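Local coordinates for putative tryptophan halogenase (Xanthomonas campestris pv. campestris, PDB 6Y1W), which probably acts as a flavin-dependent halogenase, a member of the tryptophan halogenase family that would use FAD to halogenate an aromatic substrate, at residues 87-95 / 102-110; 246-257 / 309-320. One frame throughout, in Å; residues are numbered along the deposited sequence. Where two conformers were deposited one is given.

Interaction 1: 87-95 / 102-110. With BUD ((2S,3S)-butane-2,3-diol), chain H.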
loop_
_atom_site.group_PDB
_atom_site.type_symbol
_atom_site.label_atom_id
_atom_site.label_comp_id
_atom_site.label_asym_id
_atom_site.label_seq_id
_atom_site.Cartn_x
_atom_site.Cartn_y
_atom_site.Cartn_z
ATOM N N THR A 87 -4.083 19.636 23.268
ATOM C CA THR A 87 -2.984 18.947 23.937
ATOM C C THR A 87 -2.467 17.842 23.025
ATOM O O THR A 87 -3.055 17.545 21.982
ATOM C CB THR A 87 -3.413 18.342 25.303
ATOM O OG1 THR A 87 -4.389 17.315 25.080
ATOM C CG2 THR A 87 -4.043 19.439 26.248
ATOM N N PHE A 88 -1.379 17.209 23.430
ATOM C CA PHE A 88 -0.833 16.123 22.628
ATOM C C PHE A 88 -1.429 14.775 23.017
ATOM O O PHE A 88 -1.813 14.540 24.173
ATOM C CB PHE A 88 0.699 16.075 22.752
ATOM C CG PHE A 88 1.374 17.257 22.126
ATOM C CD1 PHE A 88 1.570 17.305 20.730
ATOM C CD2 PHE A 88 1.782 18.338 22.890
ATOM C CE1 PHE A 88 2.157 18.411 20.122
ATOM C CE2 PHE A 88 2.375 19.457 22.268
ATOM C CZ PHE A 88 2.558 19.485 20.898
ATOM N N LYS A 89 -1.475 13.874 22.025
ATOM C CA LYS A 89 -2.003 12.529 22.211
ATOM C C LYS A 89 -1.010 11.537 21.652
ATOM O O LYS A 89 -0.589 11.690 20.506
ATOM C CB LYS A 89 -3.343 12.380 21.459
ATOM C CG LYS A 89 -3.895 10.949 21.498
ATOM C CD LYS A 89 -5.123 10.842 20.612
ATOM C CE LYS A 89 -5.547 9.349 20.487
ATOM N NZ LYS A 89 -6.477 9.179 19.280
ATOM N N VAL A 90 -0.648 10.515 22.447
ATOM C CA VAL A 90 0.226 9.447 21.955
ATOM C C VAL A 90 -0.455 8.088 21.933
ATOM O O VAL A 90 0.178 7.105 21.524
ATOM C CB VAL A 90 1.543 9.368 22.751
ATOM C CG1 VAL A 90 2.342 10.653 22.584
ATOM C CG2 VAL A 90 1.251 9.100 24.243
ATOM N N GLY A 91 -1.716 7.986 22.354
ATOM C CA GLY A 91 -2.360 6.682 22.354
ATOM C C GLY A 91 -3.714 6.748 23.038
ATOM O O GLY A 91 -4.176 7.818 23.456
ATOM N N ILE A 92 -4.335 5.563 23.159
ATOM C CA ILE A 92 -5.642 5.377 23.792
ATOM C C ILE A 92 -5.481 4.303 24.863
ATOM O O ILE A 92 -4.976 3.203 24.571
ATOM C CB ILE A 92 -6.719 4.915 22.793
ATOM C CG1 ILE A 92 -6.867 5.962 21.667
ATOM C CG2 ILE A 92 -8.070 4.731 23.465
ATOM C CD1 ILE A 92 -7.877 5.580 20.571
ATOM N N ALA A 93 -5.940 4.591 26.085
ATOM C CA ALA A 93 -5.926 3.583 27.141
ATOM C C ALA A 93 -7.256 2.849 27.123
ATOM O O ALA A 93 -8.319 3.458 27.357
ATOM C CB ALA A 93 -5.661 4.227 28.504
ATOM N N PHE A 94 -7.202 1.544 26.808
ATOM C CA PHE A 94 -8.403 0.717 26.723
ATOM C C PHE A 94 -8.576 -0.022 28.034
ATOM O O PHE A 94 -7.811 -0.939 28.337
ATOM C CB PHE A 94 -8.297 -0.268 25.558
ATOM C CG PHE A 94 -8.598 0.378 24.231
ATOM C CD1 PHE A 94 -9.935 0.555 23.845
ATOM C CD2 PHE A 94 -7.589 0.908 23.435
ATOM C CE1 PHE A 94 -10.258 1.224 22.629
ATOM C CE2 PHE A 94 -7.905 1.551 22.203
ATOM C CZ PHE A 94 -9.239 1.725 21.824
ATOM N N GLU A 95 -9.559 0.399 28.813
ATOM C CA GLU A 95 -9.834 -0.188 30.126
ATOM C C GLU A 95 -11.089 -1.053 30.077
ATOM O O GLU A 95 -12.132 -0.622 29.565
ATOM C CB GLU A 95 -9.978 0.920 31.165
ATOM C CG GLU A 95 -8.708 1.708 31.378
ATOM C CD GLU A 95 -8.843 2.819 32.401
ATOM O OE1 GLU A 95 -9.981 3.144 32.791
ATOM O OE2 GLU A 95 -7.792 3.350 32.829
ATOM N N ARG A 102 -8.911 -5.748 33.259
ATOM C CA ARG A 102 -7.756 -6.040 32.422
ATOM C C ARG A 102 -7.661 -4.967 31.362
ATOM O O ARG A 102 -8.546 -4.870 30.501
ATOM C CB ARG A 102 -7.853 -7.418 31.774
ATOM C CG ARG A 102 -7.927 -8.498 32.870
ATOM C CD ARG A 102 -7.757 -9.881 32.330
ATOM N NE ARG A 102 -6.347 -10.183 32.015
ATOM C CZ ARG A 102 -5.936 -11.392 31.650
ATOM N NH1 ARG A 102 -6.824 -12.391 31.563
ATOM N NH2 ARG A 102 -4.654 -11.605 31.368
ATOM N N HIS A 103 -6.571 -4.213 31.402
ATOM C CA HIS A 103 -6.390 -2.988 30.629
ATOM C C HIS A 103 -5.158 -3.093 29.747
ATOM O O HIS A 103 -4.272 -3.908 29.978
ATOM C CB HIS A 103 -6.237 -1.788 31.577
ATOM C CG HIS A 103 -7.233 -1.788 32.681
ATOM N ND1 HIS A 103 -8.585 -1.962 32.456
ATOM C CD2 HIS A 103 -7.079 -1.709 34.023
ATOM C CE1 HIS A 103 -9.229 -1.917 33.611
ATOM N NE2 HIS A 103 -8.335 -1.778 34.577
ATOM N N TYR A 104 -5.103 -2.253 28.718
ATOM C CA TYR A 104 -3.894 -2.143 27.902
ATOM C C TYR A 104 -3.944 -0.793 27.200
ATOM O O TYR A 104 -4.946 -0.079 27.275
ATOM C CB TYR A 104 -3.782 -3.301 26.861
ATOM C CG TYR A 104 -4.791 -3.167 25.712
ATOM C CD1 TYR A 104 -6.133 -3.556 25.858
ATOM C CD2 TYR A 104 -4.409 -2.617 24.501
ATOM C CE1 TYR A 104 -7.044 -3.402 24.841
ATOM C CE2 TYR A 104 -5.315 -2.446 23.485
ATOM C CZ TYR A 104 -6.629 -2.840 23.644
ATOM O OH TYR A 104 -7.554 -2.665 22.617
ATOM N N ILE A 105 -2.853 -0.459 26.507
ATOM C CA ILE A 105 -2.768 0.786 25.732
ATOM C C ILE A 105 -2.539 0.452 24.264
ATOM O O ILE A 105 -1.681 -0.384 23.926
ATOM C CB ILE A 105 -1.634 1.700 26.256
ATOM C CG1 ILE A 105 -1.968 2.168 27.677
ATOM C CG2 ILE A 105 -1.421 2.930 25.341
ATOM C CD1 ILE A 105 -0.716 2.752 28.383
ATOM N N HIS A 106 -3.291 1.144 23.393
ATOM C CA HIS A 106 -3.075 1.134 21.954
ATOM C C HIS A 106 -2.402 2.459 21.633
ATOM O O HIS A 106 -3.065 3.499 21.603
ATOM C CB HIS A 106 -4.398 1.008 21.211
ATOM C CG HIS A 106 -4.261 1.091 19.724
ATOM N ND1 HIS A 106 -5.341 1.302 18.895
ATOM C CD2 HIS A 106 -3.167 1.030 18.929
ATOM C CE1 HIS A 106 -4.917 1.351 17.641
ATOM N NE2 HIS A 106 -3.605 1.205 17.634
ATOM N N SER A 107 -1.105 2.412 21.352
ATOM C CA SER A 107 -0.348 3.645 21.144
ATOM C C SER A 107 -0.030 3.812 19.673
ATOM O O SER A 107 -0.161 2.884 18.872
ATOM C CB SER A 107 0.955 3.640 21.960
ATOM O OG SER A 107 1.906 2.742 21.399
ATOM N N PHE A 108 0.423 5.015 19.325
ATOM C CA PHE A 108 1.083 5.220 18.048
ATOM C C PHE A 108 2.478 4.613 18.096
ATOM O O PHE A 108 2.885 3.995 19.087
ATOM C CB PHE A 108 1.132 6.714 17.712
ATOM C CG PHE A 108 -0.218 7.385 17.749
ATOM C CD1 PHE A 108 -1.323 6.784 17.149
ATOM C CD2 PHE A 108 -0.378 8.610 18.394
ATOM C CE1 PHE A 108 -2.576 7.410 17.186
ATOM C CE2 PHE A 108 -1.628 9.227 18.451
ATOM C CZ PHE A 108 -2.712 8.648 17.842
ATOM N N GLY A 109 3.221 4.740 17.009
ATOM C CA GLY A 109 4.587 4.230 17.008
ATOM C C GLY A 109 4.680 2.751 16.658
ATOM O O GLY A 109 3.806 2.185 16.015
ATOM N N HIS A 110 5.784 2.132 17.077
ATOM C CA HIS A 110 6.049 0.740 16.741
ATOM C C HIS A 110 6.648 0.101 17.976
ATOM O O HIS A 110 7.402 0.741 18.709
ATOM C CB HIS A 110 7.017 0.592 15.557
ATOM C CG HIS A 110 7.054 -0.795 14.974
ATOM N ND1 HIS A 110 6.057 -1.292 14.153
ATOM C CD2 HIS A 110 7.958 -1.798 15.117
ATOM C CE1 HIS A 110 6.346 -2.536 13.810
ATOM N NE2 HIS A 110 7.496 -2.867 14.381
HETATM C C1 BUD H . -3.770 5.900 13.788
HETATM O O1 BUD H . -4.064 3.909 15.050
HETATM C C2 BUD H . -3.741 4.371 13.759
HETATM O O2 BUD H . -2.268 2.475 13.224
HETATM C C3 BUD H . -2.342 3.886 13.360
HETATM C C4 BUD H . -1.957 4.538 12.026
HETATM O O HOH W 1 -8.853 -3.706 28.094
#
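Ile92 pairs with His106 and Phe94 with Tyr104 as hydrogen-bonded pairs of an antiparallel hairpin, strands 91-95 and 102-107 running at 160° and Phe108 N adding a bond to Val90 O beyond them. Ile92, Phe94, Tyr104 and His106 share one face of the hairpin, and Ile92 CG2 lies over a face of the Phe94 ring. Tyr104 stands with CG between its own N and carbonyl carbon (chi1 72°), which lays its ring alongside Phe94, with Phe94 CB over its face, 3.9 Å from the centroid. The two rings are nearly parallel, at 14°, yet slid so far that they scarcely overlap, and Tyr104 OH comes over the Phe94 face, 3.6 Å from Phe94 CG. At the Phe94 edge, CE2 meets His106 CB at 3.7 Å. Further along, the Phe108 ring turns its edge to Lys89 O, 3.4 Å from CE2, while its CZ touches Lys89 CE at 3.9 Å. Lys89, the predicted catalytic residue, sends NZ on to Ser348 and Thr62 O. The imidazole of His106 is held at both nitrogens, by Glu347 and Ser444, beside a bound butanediol. Helix 442-451 packs on Tyr104 and His106, whereas strand 263-268 flanks strand 91-99.

Interaction 2: 246-257 / 309-320. With BUD ((2S,3S)-butane-2,3-diol), chain K.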
loop_
_atom_site.group_PDB
_atom_site.type_symbol
_atom_site.label_atom_id
_atom_site.label_comp_id
_atom_site.label_asym_id
_atom_site.label_seq_id
_atom_site.Cartn_x
_atom_site.Cartn_y
_atom_site.Cartn_z
ATOM N N ALA A 246 -23.716 0.206 19.284
ATOM C CA ALA A 246 -23.905 1.548 19.845
ATOM C C ALA A 246 -24.677 2.459 18.898
ATOM O O ALA A 246 -24.507 2.405 17.681
ATOM C CB ALA A 246 -22.532 2.153 20.145
ATOM N N ASP A 247 -25.541 3.291 19.475
ATOM C CA ASP A 247 -26.349 4.202 18.668
ATOM C C ASP A 247 -26.669 5.477 19.431
ATOM O O ASP A 247 -27.403 6.324 18.895
ATOM C CB ASP A 247 -27.647 3.515 18.227
ATOM C CG ASP A 247 -28.546 3.129 19.406
ATOM O OD1 ASP A 247 -28.251 3.451 20.572
ATOM O OD2 ASP A 247 -29.574 2.456 19.172
ATOM N N SER A 248 -26.074 5.684 20.611
ATOM C CA SER A 248 -26.430 6.800 21.468
ATOM C C SER A 248 -25.179 7.287 22.202
ATOM O O SER A 248 -24.264 6.509 22.467
ATOM C CB SER A 248 -27.464 6.375 22.511
ATOM O OG SER A 248 -28.642 5.841 21.899
ATOM N N ALA A 249 -25.180 8.569 22.567
ATOM C CA ALA A 249 -24.131 9.037 23.458
ATOM C C ALA A 249 -24.674 10.154 24.341
ATOM O O ALA A 249 -25.642 10.847 23.995
ATOM C CB ALA A 249 -22.912 9.552 22.695
ATOM N N LEU A 250 -24.024 10.332 25.488
ATOM C CA LEU A 250 -24.225 11.507 26.331
ATOM C C LEU A 250 -22.854 12.132 26.539
ATOM O O LEU A 250 -21.917 11.410 26.888
ATOM C CB LEU A 250 -24.780 11.127 27.714
ATOM C CG LEU A 250 -26.267 10.858 27.832
ATOM C CD1 LEU A 250 -26.564 10.120 29.150
ATOM C CD2 LEU A 250 -27.044 12.186 27.722
ATOM N N ALA A 251 -22.736 13.457 26.369
ATOM C CA ALA A 251 -21.421 14.090 26.450
ATOM C C ALA A 251 -21.451 15.236 27.454
ATOM O O ALA A 251 -22.462 15.929 27.585
ATOM C CB ALA A 251 -20.964 14.605 25.075
ATOM N N VAL A 252 -20.344 15.432 28.165
ATOM C CA VAL A 252 -20.290 16.490 29.189
ATOM C C VAL A 252 -18.836 16.888 29.405
ATOM O O VAL A 252 -17.944 16.033 29.443
ATOM C CB VAL A 252 -20.932 16.022 30.515
ATOM C CG1 VAL A 252 -20.105 14.874 31.154
ATOM C CG2 VAL A 252 -21.071 17.218 31.507
ATOM N N GLN A 253 -18.609 18.188 29.619
ATOM C CA GLN A 253 -17.282 18.682 29.936
ATOM C C GLN A 253 -17.131 18.810 31.447
ATOM O O GLN A 253 -18.088 19.096 32.167
ATOM C CB GLN A 253 -17.019 20.034 29.232
ATOM C CG GLN A 253 -17.271 20.022 27.715
ATOM C CD GLN A 253 -16.389 18.991 26.920
ATOM O OE1 GLN A 253 -15.180 19.177 26.769
ATOM N NE2 GLN A 253 -17.015 17.918 26.405
ATOM N N THR A 254 -15.923 18.575 31.930
ATOM C CA THR A 254 -15.664 18.733 33.358
ATOM C C THR A 254 -14.422 19.582 33.544
ATOM O O THR A 254 -13.573 19.687 32.659
ATOM C CB THR A 254 -15.465 17.390 34.089
ATOM O OG1 THR A 254 -14.478 16.589 33.393
ATOM C CG2 THR A 254 -16.790 16.622 34.204
ATOM N N GLU A 255 -14.280 20.168 34.739
ATOM C CA GLU A 255 -13.030 20.870 34.978
ATOM C C GLU A 255 -11.861 19.883 35.098
ATOM O O GLU A 255 -12.019 18.708 35.466
ATOM C CB GLU A 255 -13.130 21.751 36.242
ATOM C CG GLU A 255 -13.283 20.978 37.459
ATOM C CD GLU A 255 -13.815 21.817 38.647
ATOM O OE1 GLU A 255 -13.725 23.082 38.657
ATOM O OE2 GLU A 255 -14.321 21.171 39.574
ATOM N N SER A 256 -10.673 20.376 34.772
ATOM C CA SER A 256 -9.461 19.606 34.994
ATOM C C SER A 256 -9.221 19.418 36.490
ATOM O O SER A 256 -9.475 20.324 37.295
ATOM C CB SER A 256 -8.271 20.329 34.372
ATOM O OG SER A 256 -8.568 20.707 33.030
ATOM N N VAL A 257 -8.721 18.243 36.859
ATOM C CA VAL A 257 -8.380 17.952 38.248
ATOM C C VAL A 257 -6.898 17.688 38.420
ATOM O O VAL A 257 -6.466 17.263 39.496
ATOM C CB VAL A 257 -9.199 16.775 38.799
ATOM C CG1 VAL A 257 -10.670 17.122 38.795
ATOM C CG2 VAL A 257 -8.924 15.488 38.034
ATOM N N GLY A 309 -14.158 15.863 38.851
ATOM C CA GLY A 309 -14.325 17.296 38.766
ATOM C C GLY A 309 -15.765 17.700 38.507
ATOM O O GLY A 309 -16.610 16.909 38.072
ATOM N N ARG A 310 -16.042 18.977 38.746
ATOM C CA ARG A 310 -17.399 19.449 38.515
ATOM C C ARG A 310 -17.687 19.546 37.016
ATOM O O ARG A 310 -16.807 19.857 36.202
ATOM C CB ARG A 310 -17.603 20.823 39.156
ATOM C CG ARG A 310 -17.593 20.741 40.699
ATOM C CD ARG A 310 -17.487 22.124 41.344
ATOM N NE ARG A 310 -16.235 22.786 40.999
ATOM C CZ ARG A 310 -15.877 24.005 41.416
ATOM N NH1 ARG A 310 -16.693 24.707 42.201
ATOM N NH2 ARG A 310 -14.714 24.508 41.054
ATOM N N ALA A 311 -18.941 19.308 36.664
ATOM C CA ALA A 311 -19.379 19.496 35.287
ATOM C C ALA A 311 -19.379 20.970 34.912
ATOM O O ALA A 311 -19.858 21.829 35.670
ATOM C CB ALA A 311 -20.782 18.925 35.101
ATOM N N LEU A 312 -18.930 21.264 33.684
ATOM C CA LEU A 312 -18.887 22.617 33.144
ATOM C C LEU A 312 -20.003 22.872 32.151
ATOM O O LEU A 312 -20.205 24.023 31.759
ATOM C CB LEU A 312 -17.549 22.884 32.425
ATOM C CG LEU A 312 -16.385 22.841 33.371
ATOM C CD1 LEU A 312 -15.080 23.098 32.609
ATOM C CD2 LEU A 312 -16.560 23.921 34.403
ATOM N N THR A 313 -20.685 21.809 31.697
ATOM C CA THR A 313 -21.790 21.892 30.741
ATOM C C THR A 313 -22.915 20.982 31.220
ATOM O O THR A 313 -22.721 20.118 32.084
ATOM C CB THR A 313 -21.341 21.492 29.317
ATOM O OG1 THR A 313 -20.859 20.139 29.322
ATOM C CG2 THR A 313 -20.210 22.428 28.815
ATOM N N THR A 314 -24.114 21.236 30.701
ATOM C CA THR A 314 -25.197 20.258 30.876
ATOM C C THR A 314 -25.014 19.119 29.871
ATOM O O THR A 314 -24.829 19.385 28.671
ATOM C CB THR A 314 -26.543 20.948 30.652
ATOM O OG1 THR A 314 -26.737 21.909 31.694
ATOM C CG2 THR A 314 -27.706 19.935 30.694
ATOM N N PRO A 315 -25.152 17.862 30.291
ATOM C CA PRO A 315 -24.929 16.749 29.362
ATOM C C PRO A 315 -25.834 16.867 28.151
ATOM O O PRO A 315 -26.998 17.264 28.250
ATOM C CB PRO A 315 -25.253 15.514 30.208
ATOM C CG PRO A 315 -24.973 15.925 31.585
ATOM C CD PRO A 315 -25.353 17.389 31.669
ATOM N N ARG A 316 -25.262 16.581 26.995
ATOM C CA ARG A 316 -25.938 16.644 25.713
ATOM C C ARG A 316 -26.120 15.235 25.183
ATOM O O ARG A 316 -25.167 14.450 25.189
ATOM C CB ARG A 316 -25.128 17.467 24.709
ATOM C CG ARG A 316 -25.401 18.965 24.767
ATOM C CD ARG A 316 -26.817 19.224 25.253
ATOM N NE ARG A 316 -27.241 20.615 25.113
ATOM C CZ ARG A 316 -26.789 21.641 25.835
ATOM N NH1 ARG A 316 -25.863 21.480 26.791
ATOM N NH2 ARG A 316 -27.284 22.846 25.596
ATOM N N ALA A 317 -27.323 14.932 24.702
ATOM C CA ALA A 317 -27.640 13.616 24.153
ATOM C C ALA A 317 -27.485 13.603 22.642
ATOM O O ALA A 317 -27.871 14.552 21.952
ATOM C CB ALA A 317 -29.065 13.209 24.529
ATOM N N LEU A 318 -26.901 12.530 22.128
ATOM C CA LEU A 318 -26.586 12.401 20.713
ATOM C C LEU A 318 -27.072 11.041 20.236
ATOM O O LEU A 318 -27.095 10.081 21.017
ATOM C CB LEU A 318 -25.079 12.495 20.474
ATOM C CG LEU A 318 -24.324 13.464 21.396
ATOM C CD1 LEU A 318 -22.798 13.322 21.286
ATOM C CD2 LEU A 318 -24.761 14.881 21.085
ATOM N N ARG A 319 -27.471 10.970 18.963
ATOM C CA ARG A 319 -27.840 9.717 18.316
ATOM C C ARG A 319 -27.009 9.528 17.052
ATOM O O ARG A 319 -26.602 10.492 16.397
ATOM C CB ARG A 319 -29.342 9.648 17.930
ATOM C CG ARG A 319 -30.288 9.439 19.123
ATOM C CD ARG A 319 -29.963 8.136 19.860
ATOM N NE ARG A 319 -30.302 6.941 19.077
ATOM C CZ ARG A 319 -31.507 6.368 19.072
ATOM N NH1 ARG A 319 -31.743 5.293 18.320
ATOM N NH2 ARG A 319 -32.491 6.887 19.803
ATOM N N PHE A 320 -26.778 8.271 16.687
ATOM C CA PHE A 320 -25.999 7.990 15.483
ATOM C C PHE A 320 -26.202 6.521 15.148
ATOM O O PHE A 320 -26.805 5.775 15.920
ATOM C CB PHE A 320 -24.517 8.300 15.689
ATOM C CG PHE A 320 -23.974 7.774 16.979
ATOM C CD1 PHE A 320 -23.721 6.430 17.132
ATOM C CD2 PHE A 320 -23.726 8.640 18.048
ATOM C CE1 PHE A 320 -23.192 5.949 18.339
ATOM C CE2 PHE A 320 -23.238 8.177 19.233
ATOM C CZ PHE A 320 -22.980 6.817 19.383
HETATM C C1 BUD K . -22.441 26.339 27.255
HETATM O O1 BUD K . -22.209 25.974 29.641
HETATM C C2 BUD K . -23.002 25.672 28.506
HETATM O O2 BUD K . -24.187 23.653 29.183
HETATM C C3 BUD K . -23.198 24.163 28.354
HETATM C C4 BUD K . -23.579 23.713 26.972
HETATM O O HOH W 2 -22.254 19.034 27.259
#
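Glu255 reaches across to Arg310. Its CB lies 4.1 Å from Arg310 O, and with CG set between the backbone N and carbonyl carbon (chi1 66°) the extended chain runs along the Arg310 backbone, CG 3.6 Å from Arg310 N. Beyond it, OE2 accepts two hydrogen bonds from one face of the carboxylate, from Arg310 N and, at 2.9 Å, from Arg310 NE; OE1 takes Arg310 NH2 on its syn lone pair. Arg310 thus grips the carboxylate side-on in a salt bridge, NE and NH2 each taking one oxygen. Strands 248-254 and 316-319 pair antiparallel from Ser248 to Ala251; the register then shifts by two before a single bridge joins Thr254 to Ala311. In that gap Thr313 OG1 stands in for a backbone acceptor, receiving Gln253 N at 3.0 Å in an almost straight bond (176°), and donates to a water that also bridges Ala251 O and Thr314 O. Near the other end, Asp247 and Ser248 both face Tyr289 in a classic beta bulge. There the Phe320 ring lays a face over the Asp247-Ser248 peptide and puts its edge against Ala249 CB, 3.7 Å from CE2. Next to Thr313, Thr314 N donates to O2 of a bound butanediol at 2.9 Å.

Overall arrangement
Opposite margins of one mixed seven-stranded sheet hold the two contacts, a worked example of sequence-distant segments joined in one sheet. Interaction 1 pairs the edge strand 102-107 with strand 91-99; interaction 2 pairs strand 248-254 with the other edge strand, 316-319. Between them run strands 263-268, 272-278 and 283-289, so the centres lie 22 Å apart and the nearest atoms about 8 Å, without touching. Along the chain they come in series: the first is centred on the local hairpin, whereas the second spans 51 residues that include the three intervening strands and helix 296-306. Interaction 1 also takes in strand 87-89 of a separate three-stranded sheet, which carries Lys89, the predicted catalytic residue; interaction 2 is more exposed.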